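Local coordinates for protein fluoride-specific ion channel FluC (Bordetella pertussis, PDB 5NKQ) that forms a fluoride-specific, double-barrelled ion channel in the inner membrane that lowers the concentration of toxic fluoride in the cell and excludes chloride, at residues A[110-113]-A[114-118]; A[79-82]-A[83-86]; A[2-6]-A[7-11]; A[102-105]-A[106-110]. All blocks are in the same frame, centred on the assembly; numbering follows the deposited sequence.

Contact 1 of 4, residues A[110-113]-A[114-118]. With F (fluoride ion), chain M.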
# COMPACT_ATOMS: atom_id res chain seq x y z
N ALA A 110 1.42 -4.52 11.10
CA ALA A 110 1.04 -5.71 11.85
C ALA A 110 -0.44 -6.03 11.69
O ALA A 110 -0.83 -7.20 11.73
CB ALA A 110 1.39 -5.55 13.33
N GLY A 111 -1.27 -5.01 11.51
CA GLY A 111 -2.69 -5.26 11.32
C GLY A 111 -2.99 -5.92 9.99
O GLY A 111 -3.80 -6.84 9.91
N SER A 112 -2.35 -5.45 8.91
CA SER A 112 -2.60 -6.02 7.60
C SER A 112 -2.11 -7.46 7.51
O SER A 112 -2.79 -8.32 6.93
CB SER A 112 -1.93 -5.17 6.52
OG SER A 112 -2.19 -5.69 5.23
N LEU A 113 -0.94 -7.75 8.09
CA LEU A 113 -0.43 -9.11 8.07
C LEU A 113 -1.33 -10.05 8.86
O LEU A 113 -1.54 -11.20 8.46
CB LEU A 113 1.00 -9.15 8.62
CG LEU A 113 2.04 -8.29 7.89
CD1 LEU A 113 3.39 -8.39 8.57
CD2 LEU A 113 2.14 -8.69 6.43
N ALA A 114 -1.86 -9.58 9.99
CA ALA A 114 -2.75 -10.42 10.79
C ALA A 114 -4.07 -10.68 10.08
O ALA A 114 -4.60 -11.79 10.12
CB ALA A 114 -2.99 -9.77 12.16
N MET A 115 -4.62 -9.65 9.42
CA MET A 115 -5.84 -9.85 8.65
C MET A 115 -5.61 -10.78 7.46
O MET A 115 -6.51 -11.55 7.10
CB MET A 115 -6.40 -8.51 8.18
CG MET A 115 -6.81 -7.57 9.30
SD MET A 115 -8.10 -8.26 10.36
CE MET A 115 -9.50 -8.25 9.25
N THR A 116 -4.43 -10.71 6.85
CA THR A 116 -4.11 -11.64 5.77
C THR A 116 -4.06 -13.08 6.28
O THR A 116 -4.57 -13.99 5.63
CB THR A 116 -2.78 -11.25 5.11
OG1 THR A 116 -2.87 -9.92 4.59
CG2 THR A 116 -2.45 -12.21 3.97
N GLY A 117 -3.45 -13.28 7.45
CA GLY A 117 -3.46 -14.61 8.05
C GLY A 117 -4.86 -15.06 8.43
O GLY A 117 -5.20 -16.23 8.29
N LEU A 118 -5.68 -14.13 8.91
CA LEU A 118 -7.07 -14.46 9.21
C LEU A 118 -7.84 -14.80 7.94
O LEU A 118 -8.70 -15.69 7.95
CB LEU A 118 -7.75 -13.30 9.95
CG LEU A 118 -7.38 -13.12 11.42
CD1 LEU A 118 -8.08 -11.90 12.00
CD2 LEU A 118 -7.72 -14.37 12.22
F F M . -3.32 -4.38 2.99
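Ala114 joins Ala110 through the i-to-i+4 backbone bond of an alpha helix, Ala114 N lying 3.1 Å from Ala110 O; both residues sit midway along transmembrane helix 98-126 of this Fluc channel. The methyl of Ala114 rests beside the same carbonyl, CB being 3.4 Å from Ala110 O. At Met115 the amide N bonds to Gly111 O at 3.0 Å, and CG of the side chain passes 3.2 Å from that oxygen. With CG beside its own backbone N (chi1 -63°) and further bends at chi2 and chi3, the thioether then leaves the helix and packs on Leu44 and Tyr48 of helix 37-59. Thr116 comes next. Its backbone N donates to Ser112 O at 2.9 Å, while the hydroxyl approaches the same carbonyl. The firm partners of Thr116 OG1 are Gly47 O in this chain and Ser86 OG of the second subunit, so this buried hydroxyl links two helices of its own chain to the dimer partner. Gly117 closes the turn through its N bond to Leu113 O, and Leu118 continues the same pattern, its N bonding to Ala114 O. Leu113, one turn before Gly117, packs on Ser86 of the second subunit. Ser112 turns its side chain to the ion pathway: chi1 -179° sets the hydroxyl anti to the backbone N, beside the anion of fluoride site 1, and Ser112 OG donates a hydrogen bond to the fluoride at 2.8 Å.

Contact 2 of 4, residues A[79-82]-A[83-86]. With NA (sodium ion), chain I.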
# COMPACT_ATOMS: atom_id res chain seq x y z
N LEU A 79 -8.15 -0.84 -3.77
CA LEU A 79 -8.72 -0.61 -2.44
C LEU A 79 -7.63 -0.22 -1.44
O LEU A 79 -7.78 0.76 -0.70
CB LEU A 79 -9.47 -1.85 -1.97
CG LEU A 79 -9.97 -1.81 -0.52
CD1 LEU A 79 -10.93 -0.65 -0.31
CD2 LEU A 79 -10.61 -3.14 -0.16
N THR A 80 -6.54 -0.98 -1.39
CA THR A 80 -5.46 -0.66 -0.48
C THR A 80 -4.56 0.42 -1.07
O THR A 80 -4.64 0.75 -2.26
CB THR A 80 -4.64 -1.91 -0.16
OG1 THR A 80 -4.01 -2.40 -1.35
CG2 THR A 80 -5.54 -2.99 0.42
N THR A 81 -3.70 0.98 -0.23
CA THR A 81 -2.82 2.05 -0.68
C THR A 81 -1.60 2.11 0.24
O THR A 81 -1.73 2.04 1.46
CB THR A 81 -3.53 3.40 -0.71
OG1 THR A 81 -2.59 4.44 -0.99
CG2 THR A 81 -4.22 3.69 0.62
N PHE A 82 -0.43 2.23 -0.37
CA PHE A 82 0.81 2.46 0.36
C PHE A 82 1.24 3.92 0.33
O PHE A 82 1.81 4.41 1.31
CB PHE A 82 1.94 1.59 -0.20
CG PHE A 82 2.84 1.01 0.84
CD1 PHE A 82 3.70 1.83 1.56
CD2 PHE A 82 2.85 -0.35 1.10
CE1 PHE A 82 4.54 1.29 2.52
CE2 PHE A 82 3.68 -0.89 2.06
CZ PHE A 82 4.53 -0.06 2.77
N SER A 83 0.98 4.62 -0.77
CA SER A 83 1.37 6.02 -0.89
C SER A 83 0.58 6.90 0.07
O SER A 83 1.16 7.74 0.77
CB SER A 83 1.18 6.50 -2.33
OG SER A 83 -0.14 6.24 -2.78
N THR A 84 -0.74 6.72 0.12
CA THR A 84 -1.55 7.49 1.05
C THR A 84 -1.14 7.21 2.49
O THR A 84 -1.06 8.13 3.31
CB THR A 84 -3.04 7.18 0.85
OG1 THR A 84 -3.40 7.43 -0.52
CG2 THR A 84 -3.90 8.05 1.75
N PHE A 85 -0.87 5.95 2.81
CA PHE A 85 -0.34 5.61 4.13
C PHE A 85 0.99 6.31 4.39
O PHE A 85 1.25 6.79 5.50
CB PHE A 85 -0.19 4.10 4.27
CG PHE A 85 0.78 3.68 5.34
CD1 PHE A 85 0.40 3.66 6.67
CD2 PHE A 85 2.07 3.28 5.01
CE1 PHE A 85 1.29 3.28 7.65
CE2 PHE A 85 2.96 2.90 5.99
CZ PHE A 85 2.57 2.89 7.31
N SER A 86 1.84 6.39 3.36
CA SER A 86 3.15 7.00 3.53
C SER A 86 3.03 8.50 3.77
O SER A 86 3.72 9.06 4.63
CB SER A 86 4.02 6.72 2.31
OG SER A 86 5.35 7.19 2.50
NA NA I . -3.48 0.65 -4.18
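Thr81 and Thr84 meet hydroxyl to hydroxyl where the break in the third transmembrane segment gives way to helix 83-95. Thr81 OG1 and Thr84 OG1 are hydrogen-bonded at 3.1 Å, and either may supply the proton. Chi1 of 173° puts the Thr81 hydroxyl anti to its backbone N, whereas Thr84 holds OG1 beside its own N; the two side chains cross at about a right angle. Their carbons touch as well, Thr81 CG2 lying 3.7 Å from Thr84 CB. Phe82 and Phe85 run side by side in the same direction, yet their rings are almost perpendicular, with planes at 88° and centroids 5.7 Å apart. This is an offset edge-to-face pair in which the edge of Phe85 faces the ring of Phe82, with Phe85 CD2 at 4.0 Å from Phe82 CE1. Phe82 chi1, -141°, lies off the staggered positions, consistent with a ring placed by this packing. Its carbonyl accepts the backbone bond from Ser86 N, Phe82 O being 2.9 Å away, and it also lies in the plane of the Phe85 ring, at the edge. The Ser86 hydroxyl is taken up across the dimer interface by Thr116 of the second subunit. Just after the break begins, Thr81 N donates to Asn43 OD1. The carbonyl of Thr80 binds the sodium ion, O to metal 2.2 Å, joined by Gly77 O and by the same two carbonyls of the second subunit. Such a helix break, with backbone carbonyls turned to a central sodium ion at the dimer interface, is the hallmark of the dual-topology Fluc channel.

Contact 3 of 4, residues A[2-6]-A[7-11]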
# COMPACT_ATOMS: atom_id res chain seq x y z
N LEU A 2 -1.37 -14.93 -23.27
CA LEU A 2 -2.61 -15.07 -22.52
C LEU A 2 -2.65 -14.09 -21.35
O LEU A 2 -3.69 -13.47 -21.08
CB LEU A 2 -2.79 -16.50 -22.02
CG LEU A 2 -4.08 -16.83 -21.27
CD1 LEU A 2 -4.71 -18.10 -21.81
CD2 LEU A 2 -3.82 -16.96 -19.77
N THR A 3 -1.52 -13.94 -20.66
CA THR A 3 -1.45 -13.01 -19.54
C THR A 3 -1.48 -11.56 -20.03
O THR A 3 -2.33 -10.77 -19.61
CB THR A 3 -0.19 -13.27 -18.71
OG1 THR A 3 -0.20 -14.62 -18.23
CG2 THR A 3 -0.12 -12.32 -17.53
N TYR A 4 -0.55 -11.20 -20.91
CA TYR A 4 -0.48 -9.86 -21.47
C TYR A 4 -1.48 -9.76 -22.61
O TYR A 4 -1.15 -9.85 -23.80
CB TYR A 4 0.95 -9.55 -21.93
CG TYR A 4 1.24 -8.08 -22.13
CD1 TYR A 4 1.29 -7.21 -21.04
CD2 TYR A 4 1.48 -7.57 -23.39
CE1 TYR A 4 1.57 -5.87 -21.22
CE2 TYR A 4 1.76 -6.22 -23.58
CZ TYR A 4 1.80 -5.38 -22.49
OH TYR A 4 2.08 -4.04 -22.66
N ALA A 5 -2.75 -9.57 -22.24
CA ALA A 5 -3.86 -9.55 -23.17
C ALA A 5 -4.76 -8.36 -22.89
O ALA A 5 -4.84 -7.89 -21.75
CB ALA A 5 -4.68 -10.85 -23.08
N PRO A 6 -5.44 -7.84 -23.92
CA PRO A 6 -6.30 -6.66 -23.70
C PRO A 6 -7.46 -6.92 -22.75
O PRO A 6 -7.89 -5.98 -22.06
CB PRO A 6 -6.80 -6.32 -25.11
CG PRO A 6 -6.64 -7.58 -25.89
CD PRO A 6 -5.42 -8.25 -25.33
N LEU A 7 -7.98 -8.14 -22.69
CA LEU A 7 -9.06 -8.44 -21.75
C LEU A 7 -8.60 -8.32 -20.31
O LEU A 7 -9.39 -7.92 -19.44
CB LEU A 7 -9.61 -9.84 -22.02
CG LEU A 7 -10.81 -10.26 -21.16
CD1 LEU A 7 -12.08 -9.54 -21.62
CD2 LEU A 7 -11.00 -11.77 -21.19
N ASN A 8 -7.33 -8.64 -20.03
CA ASN A 8 -6.82 -8.53 -18.67
C ASN A 8 -6.66 -7.08 -18.24
O ASN A 8 -6.85 -6.76 -17.06
CB ASN A 8 -5.50 -9.28 -18.55
CG ASN A 8 -5.66 -10.78 -18.72
OD1 ASN A 8 -6.73 -11.33 -18.47
ND2 ASN A 8 -4.60 -11.44 -19.16
N PHE A 9 -6.30 -6.20 -19.17
CA PHE A 9 -6.22 -4.78 -18.85
C PHE A 9 -7.58 -4.22 -18.47
O PHE A 9 -7.70 -3.43 -17.52
CB PHE A 9 -5.63 -3.99 -20.02
CG PHE A 9 -4.13 -4.07 -20.11
CD1 PHE A 9 -3.52 -5.11 -20.79
CD2 PHE A 9 -3.34 -3.11 -19.52
CE1 PHE A 9 -2.14 -5.19 -20.88
CE2 PHE A 9 -1.96 -3.18 -19.60
CZ PHE A 9 -1.36 -4.22 -20.28
N ILE A 10 -8.63 -4.63 -19.19
CA ILE A 10 -9.98 -4.19 -18.85
C ILE A 10 -10.40 -4.75 -17.50
O ILE A 10 -10.99 -4.03 -16.68
CB ILE A 10 -10.96 -4.60 -19.96
CG1 ILE A 10 -10.52 -4.02 -21.31
CG2 ILE A 10 -12.37 -4.16 -19.62
CD1 ILE A 10 -11.42 -4.40 -22.46
N ALA A 11 -10.10 -6.02 -17.24
CA ALA A 11 -10.47 -6.63 -15.97
C ALA A 11 -9.77 -5.95 -14.80
O ALA A 11 -10.36 -5.78 -13.73
CB ALA A 11 -10.15 -8.12 -15.99
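Phe9 turns the edge of its ring toward the face of Tyr4, five residues earlier in the chain. The pair is offset edge-to-face, with centroids 5.4 Å apart and planes at 78°; the closest approach is Phe9 CZ to Tyr4 CE1, at 3.5 Å. The rim of Phe9 thus meets Tyr4 through CZ and the carbonyl of Ala5 through CD1, with Ala5 O 3.2 Å from Phe9 CD1, both partners near the ring plane. The ring also meets Trp21 and Trp24 of the second subunit edge-to-face. Pro6, the first residue of transmembrane helix 6-30, acts through its carbonyl, which takes the first good helical bond, from Ile10 N to Pro6 O at 3.3 Å; Ile10 CG1 lies beside the same Pro6 O, at 3.4 Å. Ala5 holds the N-cap position: its carbonyl receives weak bonds from Asn8 N and Phe9 N, and Tyr4 before it is the centre of an inverse gamma turn. This turn folds the N-terminal tail back beside the first turn of the helix. Asn8 ties down that tail from the helix side. Its CG stands beside the backbone N (chi1 -66°), which aims the amide back over the tail, where ND2 lies near two successive carbonyls: a weak bond to Leu2 O at 2.9 Å, bent to 122° at the hydrogen, and a closer approach to Thr3 O whose very short length makes it doubtful in detail. The buried Asn8 side chain also packs on Trp66 and Leu69 of helix 65-79, and on Trp24 of the second subunit.

Contact 4 of 4, residues A[102-105]-A[106-110]. With F (fluoride ion), chain J.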
# COMPACT_ATOMS: atom_id res chain seq x y z
N ALA A 102 4.41 6.00 14.78
CA ALA A 102 4.83 4.62 14.95
C ALA A 102 3.64 3.71 15.21
O ALA A 102 3.62 2.56 14.75
CB ALA A 102 5.84 4.52 16.10
N ALA A 103 2.63 4.20 15.93
CA ALA A 103 1.43 3.41 16.16
C ALA A 103 0.63 3.23 14.88
O ALA A 103 0.05 2.16 14.65
CB ALA A 103 0.57 4.06 17.25
N TYR A 104 0.59 4.26 14.03
CA TYR A 104 -0.13 4.13 12.77
C TYR A 104 0.58 3.20 11.81
O TYR A 104 -0.06 2.41 11.10
CB TYR A 104 -0.33 5.51 12.14
CG TYR A 104 -1.13 5.48 10.86
CD1 TYR A 104 -2.44 5.00 10.84
CD2 TYR A 104 -0.59 5.93 9.66
CE1 TYR A 104 -3.18 4.97 9.68
CE2 TYR A 104 -1.32 5.90 8.49
CZ TYR A 104 -2.61 5.42 8.50
OH TYR A 104 -3.34 5.39 7.34
N ALA A 105 1.91 3.27 11.76
CA ALA A 105 2.67 2.33 10.93
C ALA A 105 2.57 0.92 11.49
O ALA A 105 2.44 -0.05 10.73
CB ALA A 105 4.13 2.77 10.84
N GLY A 106 2.62 0.78 12.82
CA GLY A 106 2.50 -0.54 13.42
C GLY A 106 1.12 -1.15 13.23
O GLY A 106 0.99 -2.34 12.94
N ALA A 107 0.07 -0.33 13.39
CA ALA A 107 -1.28 -0.84 13.19
C ALA A 107 -1.54 -1.16 11.72
O ALA A 107 -2.31 -2.08 11.42
CB ALA A 107 -2.31 0.18 13.69
N SER A 108 -0.91 -0.43 10.80
CA SER A 108 -1.08 -0.73 9.38
C SER A 108 -0.28 -1.95 8.96
O SER A 108 -0.79 -2.80 8.21
CB SER A 108 -0.68 0.48 8.54
OG SER A 108 -1.51 1.60 8.82
N LEU A 109 0.95 -2.08 9.44
CA LEU A 109 1.78 -3.22 9.07
C LEU A 109 1.32 -4.49 9.77
O LEU A 109 0.88 -5.45 9.12
CB LEU A 109 3.25 -2.92 9.38
CG LEU A 109 4.24 -4.07 9.17
CD1 LEU A 109 4.18 -4.57 7.73
CD2 LEU A 109 5.65 -3.65 9.53
N ALA A 110 1.42 -4.52 11.10
CA ALA A 110 1.04 -5.71 11.85
C ALA A 110 -0.44 -6.03 11.69
O ALA A 110 -0.83 -7.20 11.73
CB ALA A 110 1.39 -5.55 13.33
F F J . -3.01 2.52 6.70
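Ser108 OG sits between Tyr104 O at 2.8 Å and the bound fluoride, also at 2.8 Å; the two acceptors compete for its one proton. Chi1 of -62° keeps the hydroxyl beside the backbone N, folded back along the helix so that it meets the carbonyl one turn earlier; Ser108 N bonds to that same Tyr104 O at 3.0 Å, so one oxygen faces both the amide and the hydroxyl of one residue. The hydroxyl also lies over one face of the Tyr104 ring, 3.8 Å above its plane and offset toward the rim. Tyr104 extends with CG opposite its backbone N (chi1 -178°), bringing its phenol alongside the ion, with Tyr104 OH 3.0 Å from the fluoride; the phenol hydroxyl is hydrogen-bonded to Glu88. Ala102, Ala103, Ala105, Gly106 and Ala107 are small, and Gly106 N and Ala107 N bond to Ala102 O and Ala103 O. Ala105 packs on Leu109 of the second subunit. Asn43 ND2 is also hydrogen-bonded to the ion: Tyr104 and Ser108, with Asn43, form fluoride site 2 of the Fluc channel.

Contacts 1 and 4 are successive parts of helix 98-126, share Ala110 and have centres 11 Å apart. The side chains of Ser112 and Ser108 are about 6 Å apart, each about 5 Å from that of Asn43. Contact 2 touches contact 4, Phe85 CD1 lying 3.4 Å from Tyr104 CE2; Phe85, on the helix after the break, belongs to the pocket of the fluoride held by Tyr104 and Ser108. Thr80 of contact 2 and Ser112 of contact 1 share the other fluoride pocket, nearest atoms of the two contacts being about 6 Å apart; the Ser112 side chain is about 11 Å from the sodium ion on Thr80 O. Contact 3 lies 25 Å from contact 2, centre to centre.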